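Local coordinates for protein UDP-galactopyranose mutase (Deinococcus radiodurans, PDB 3HE3) that probably interconverts UDP-galactopyranose and UDP-galactofuranose as an FAD-dependent mutase, at residues Y303-E308 against V323-R328. Numbering follows the deposited sequence.
Sequences YTRVSE and VYEYPR. With UDP (uridine-5'-diphosphate), chain S.
The ring of Tyr303 lies over the edge of Tyr324, whose CD1 sits 3.7 Å from Tyr303 CD2 and above the centre of that ring, an edge-to-face pair. Tyr303 in turn sets its own edge, offset, toward the face of Tyr326, with its CB making a CH-pi contact there, and the three tyrosines form an aromatic cluster. Val306 closes the row: with CG1 anti to its backbone N (chi1 -150°), that methyl rests over the face of Tyr324, 3.5 Å from the ring centroid. The face of the sheet that carries Arg305 and Glu325 also bears Ser307 and Val323, and its main interaction is a salt bridge. The extended Arg305 chain presents its guanidinium side-on to Glu325. Arg305 NE bonds Glu325 OE1 at 2.9 Å from above the carboxylate plane, Arg305 NH2 reaches the syn lone pair of Glu325 OE2 at 3.1 Å, and the two flat groups stand 73° apart. This salt bridge fixes the rotation of the guanidinium and leaves Arg305 NH1 to donate to UDP O3B, 3.3 Å away and nearly straight at 161°. The strand pair thus places Arg305 in the UDP-sugar site, with Glu325 as the second-shell residue that orients it. Replacing Arg305 with a leucine would probably leave the Glu325 carboxylate without its charged mate and the UDP beta-phosphate without this donor. A water joins Glu325 OE2 to Thr304 OG1, giving the carboxylate a further partner beside the bound FAD. Backbone bonds pair the antiparallel strands, among them Ser307 N to Val323 O and Val323 N to Ser307 O. Within the mixed sheet, strand 305-308 runs between 294-296 and 320-336, with Ser307 OG bonded to Thr294, while strand 274-284 flanks 320-336 on its other side and helix 169-184 packs against Thr304, Arg305 and Pro327.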
ATOM      1  N   TYR E 303      18.512  23.223   1.129  1.00 39.44           N
ATOM      2  CA  TYR E 303      18.483  21.787   0.904  1.00 40.28           C
ATOM      3  C   TYR E 303      19.864  21.289   0.479  1.00 41.66           C
ATOM      4  O   TYR E 303      20.694  22.065   0.004  1.00 40.21           O
ATOM      5  CB  TYR E 303      17.411  21.415  -0.125  1.00 42.66           C
ATOM      6  CG  TYR E 303      17.377  22.298  -1.358  1.00 39.44           C
ATOM      7  CD1 TYR E 303      18.272  22.100  -2.401  1.00 36.57           C
ATOM      8  CD2 TYR E 303      16.438  23.316  -1.484  1.00 36.87           C
ATOM      9  CE1 TYR E 303      18.241  22.893  -3.529  1.00 37.57           C
ATOM     10  CE2 TYR E 303      16.401  24.117  -2.614  1.00 33.46           C
ATOM     11  CZ  TYR E 303      17.305  23.899  -3.632  1.00 36.28           C
ATOM     12  OH  TYR E 303      17.278  24.691  -4.759  1.00 38.82           O
ATOM     13  N   THR E 304      20.113  19.998   0.677  1.00 36.93           N
ATOM     14  CA  THR E 304      21.395  19.409   0.320  1.00 36.46           C
ATOM     15  C   THR E 304      21.369  18.920  -1.115  1.00 37.42           C
ATOM     16  O   THR E 304      22.395  18.908  -1.790  1.00 35.17           O
ATOM     17  CB  THR E 304      21.743  18.223   1.231  1.00 43.77           C
ATOM     18  OG1 THR E 304      20.593  17.380   1.377  1.00 48.02           O
ATOM     19  CG2 THR E 304      22.178  18.712   2.599  1.00 42.75           C
ATOM     20  N   ARG E 305      20.186  18.529  -1.581  1.00 42.59           N
ATOM     21  CA  ARG E 305      20.063  17.894  -2.884  1.00 40.10           C
ATOM     22  C   ARG E 305      18.617  17.731  -3.334  1.00 39.54           C
ATOM     23  O   ARG E 305      17.693  17.751  -2.519  1.00 42.02           O
ATOM     24  CB  ARG E 305      20.719  16.521  -2.835  1.00 41.83           C
ATOM     25  CG  ARG E 305      20.208  15.672  -1.690  1.00 46.08           C
ATOM     26  CD  ARG E 305      21.017  14.407  -1.545  1.00 52.17           C
ATOM     27  NE  ARG E 305      20.425  13.502  -0.568  1.00 52.84           N
ATOM     28  CZ  ARG E 305      20.979  12.357  -0.186  1.00 56.58           C
ATOM     29  NH1 ARG E 305      22.142  11.979  -0.698  1.00 49.50           N
ATOM     30  NH2 ARG E 305      20.370  11.592   0.712  1.00 58.48           N
ATOM     31  N   VAL E 306      18.443  17.569  -4.643  1.00 37.64           N
ATOM     32  CA  VAL E 306      17.153  17.267  -5.245  1.00 34.93           C
ATOM     33  C   VAL E 306      17.265  15.929  -5.949  1.00 38.96           C
ATOM     34  O   VAL E 306      18.264  15.656  -6.615  1.00 37.66           O
ATOM     35  CB  VAL E 306      16.775  18.284  -6.334  1.00 35.84           C
ATOM     36  CG1 VAL E 306      15.259  18.425  -6.425  1.00 36.52           C
ATOM     37  CG2 VAL E 306      17.449  19.616  -6.090  1.00 40.16           C
ATOM     38  N   SER E 307      16.236  15.102  -5.818  1.00 39.85           N
ATOM     39  CA  SER E 307      16.211  13.819  -6.501  1.00 36.77           C
ATOM     40  C   SER E 307      14.976  13.709  -7.383  1.00 41.24           C
ATOM     41  O   SER E 307      13.907  14.210  -7.028  1.00 37.72           O
ATOM     42  CB  SER E 307      16.241  12.673  -5.489  1.00 41.71           C
ATOM     43  OG  SER E 307      17.493  12.609  -4.832  1.00 40.06           O
ATOM     44  N   GLU E 308      15.127  13.058  -8.535  1.00 40.10           N
ATOM     45  CA  GLU E 308      14.002  12.843  -9.438  1.00 38.31           C
ATOM     46  C   GLU E 308      13.749  11.351  -9.615  1.00 38.28           C
ATOM     47  O   GLU E 308      14.543  10.642 -10.236  1.00 32.69           O
ATOM     48  CB  GLU E 308      14.254  13.512 -10.788  1.00 40.30           C
ATOM     49  CG  GLU E 308      13.012  13.607 -11.657  1.00 44.34           C
ATOM     50  CD  GLU E 308      13.255  14.382 -12.933  1.00 40.18           C
ATOM     51  OE1 GLU E 308      12.281  14.627 -13.674  1.00 44.15           O
ATOM     52  OE2 GLU E 308      14.419  14.746 -13.194  1.00 43.47           O
ATOM     53  N   VAL E 323      12.066  15.378  -4.912  1.00 41.37           N
ATOM     54  CA  VAL E 323      12.080  15.624  -3.470  1.00 36.88           C
ATOM     55  C   VAL E 323      13.301  16.435  -3.052  1.00 39.16           C
ATOM     56  O   VAL E 323      14.419  16.149  -3.477  1.00 42.59           O
ATOM     57  CB  VAL E 323      12.054  14.315  -2.653  1.00 39.60           C
ATOM     58  CG1 VAL E 323      13.265  13.454  -2.980  1.00 34.02           C
ATOM     59  CG2 VAL E 323      12.014  14.627  -1.168  1.00 32.96           C
ATOM     60  N   TYR E 324      13.080  17.450  -2.221  1.00 38.01           N
ATOM     61  CA  TYR E 324      14.167  18.260  -1.682  1.00 33.65           C
ATOM     62  C   TYR E 324      14.471  17.845  -0.245  1.00 38.75           C
ATOM     63  O   TYR E 324      13.558  17.677   0.563  1.00 38.90           O
ATOM     64  CB  TYR E 324      13.808  19.746  -1.745  1.00 34.28           C
ATOM     65  CG  TYR E 324      13.753  20.301  -3.152  1.00 38.33           C
ATOM     66  CD1 TYR E 324      14.881  20.854  -3.746  1.00 34.49           C
ATOM     67  CD2 TYR E 324      12.575  20.266  -3.892  1.00 40.73           C
ATOM     68  CE1 TYR E 324      14.839  21.358  -5.034  1.00 36.68           C
ATOM     69  CE2 TYR E 324      12.524  20.768  -5.183  1.00 41.56           C
ATOM     70  CZ  TYR E 324      13.660  21.311  -5.749  1.00 44.32           C
ATOM     71  OH  TYR E 324      13.619  21.811  -7.032  1.00 40.63           O
ATOM     72  N   GLU E 325      15.752  17.671   0.071  1.00 40.86           N
ATOM     73  CA  GLU E 325      16.151  17.238   1.410  1.00 40.62           C
ATOM     74  C   GLU E 325      16.710  18.365   2.266  1.00 42.63           C
ATOM     75  O   GLU E 325      17.719  18.979   1.920  1.00 42.38           O
ATOM     76  CB  GLU E 325      17.172  16.105   1.339  1.00 40.27           C
ATOM     77  CG  GLU E 325      16.575  14.737   1.088  1.00 46.98           C
ATOM     78  CD  GLU E 325      17.633  13.650   1.057  1.00 61.02           C
ATOM     79  OE1 GLU E 325      17.698  12.910   0.049  1.00 63.45           O
ATOM     80  OE2 GLU E 325      18.407  13.543   2.035  1.00 56.61           O
ATOM     81  N   TYR E 326      16.050  18.615   3.392  1.00 42.38           N
ATOM     82  CA  TYR E 326      16.506  19.603   4.360  1.00 45.11           C
ATOM     83  C   TYR E 326      16.989  18.914   5.627  1.00 50.12           C
ATOM     84  O   TYR E 326      16.224  18.205   6.283  1.00 47.92           O
ATOM     85  CB  TYR E 326      15.373  20.563   4.714  1.00 44.72           C
ATOM     86  CG  TYR E 326      14.850  21.351   3.539  1.00 47.15           C
ATOM     87  CD1 TYR E 326      13.858  20.832   2.720  1.00 48.86           C
ATOM     88  CD2 TYR E 326      15.350  22.614   3.248  1.00 46.25           C
ATOM     89  CE1 TYR E 326      13.376  21.552   1.638  1.00 47.63           C
ATOM     90  CE2 TYR E 326      14.875  23.340   2.172  1.00 47.25           C
ATOM     91  CZ  TYR E 326      13.887  22.805   1.369  1.00 46.50           C
ATOM     92  OH  TYR E 326      13.410  23.523   0.298  1.00 43.07           O
ATOM     93  N   PRO E 327      18.268  19.113   5.978  1.00 46.54           N
ATOM     94  CA  PRO E 327      18.801  18.515   7.207  1.00 47.77           C
ATOM     95  C   PRO E 327      18.170  19.152   8.449  1.00 45.58           C
ATOM     96  O   PRO E 327      17.940  20.361   8.466  1.00 49.83           O
ATOM     97  CB  PRO E 327      20.303  18.829   7.131  1.00 41.77           C
ATOM     98  CG  PRO E 327      20.562  19.136   5.691  1.00 45.93           C
ATOM     99  CD  PRO E 327      19.311  19.800   5.203  1.00 42.71           C
ATOM    100  N   ARG E 328      17.886  18.339   9.463  1.00 43.31           N
ATOM    101  CA  ARG E 328      17.227  18.805  10.680  1.00 50.04           C
ATOM    102  C   ARG E 328      17.866  18.189  11.924  1.00 53.09           C
ATOM    103  O   ARG E 328      18.201  17.007  11.935  1.00 55.89           O
ATOM    104  CB  ARG E 328      15.737  18.453  10.653  1.00 47.96           C
ATOM    105  CG  ARG E 328      14.918  19.225   9.626  1.00 49.94           C
ATOM    106  CD  ARG E 328      14.744  20.680  10.039  1.00 50.04           C
ATOM    107  NE  ARG E 328      14.000  21.457   9.049  1.00 48.50           N
ATOM    108  CZ  ARG E 328      14.560  22.264   8.154  1.00 48.90           C
ATOM    109  NH1 ARG E 328      15.878  22.409   8.118  1.00 51.40           N
ATOM    110  NH2 ARG E 328      13.802  22.932   7.295  1.00 45.24           N
TER
HETATM  111  N1  UDP S 400      29.595  14.646   0.983  1.00 45.25           N
HETATM  112  C2  UDP S 400      30.006  15.919   0.633  1.00 44.12           C
HETATM  113  N3  UDP S 400      29.732  16.418  -0.624  1.00 47.02           N
HETATM  114  C4  UDP S 400      29.044  15.649  -1.540  1.00 48.05           C
HETATM  115  C5  UDP S 400      28.632  14.367  -1.184  1.00 41.63           C
HETATM  116  C6  UDP S 400      28.993  13.844   0.054  1.00 39.70           C
HETATM  117  O2  UDP S 400      30.619  16.614   1.442  1.00 44.29           O
HETATM  118  O4  UDP S 400      28.799  16.099  -2.664  1.00 46.17           O
HETATM  119  C1' UDP S 400      29.898  14.134   2.331  1.00 39.59           C
HETATM  120  C2' UDP S 400      28.790  14.555   3.277  1.00 39.07           C
HETATM  121  O2' UDP S 400      29.339  14.909   4.525  1.00 38.12           O
HETATM  122  C3' UDP S 400      27.943  13.308   3.412  1.00 38.95           C
HETATM  123  C4' UDP S 400      28.952  12.194   3.211  1.00 38.55           C
HETATM  124  O4' UDP S 400      29.921  12.717   2.324  1.00 38.03           O
HETATM  125  O3' UDP S 400      27.338  13.242   4.680  1.00 37.62           O
HETATM  126  C5' UDP S 400      28.329  10.920   2.653  1.00 40.67           C
HETATM  127  O5' UDP S 400      27.485  11.216   1.565  1.00 40.20           O
HETATM  128  PA  UDP S 400      26.430  10.106   1.074  1.00 51.66           P
HETATM  129  O1A UDP S 400      27.148   8.847   0.762  1.00 53.97           O
HETATM  130  O2A UDP S 400      25.656  10.575  -0.100  1.00 52.35           O
HETATM  131  O3A UDP S 400      25.505   9.859   2.368  1.00 47.92           O
HETATM  132  PB  UDP S 400      23.898   9.861   2.312  1.00 49.77           P
HETATM  133  O1B UDP S 400      23.393  11.221   2.594  1.00 47.77           O
HETATM  134  O2B UDP S 400      23.374   8.901   3.311  1.00 57.03           O
HETATM  135  O3B UDP S 400      23.456   9.453   0.962  1.00 61.44           O
HETATM  136  O   HOH W   1      20.539  15.120   2.716  1.00 46.80           O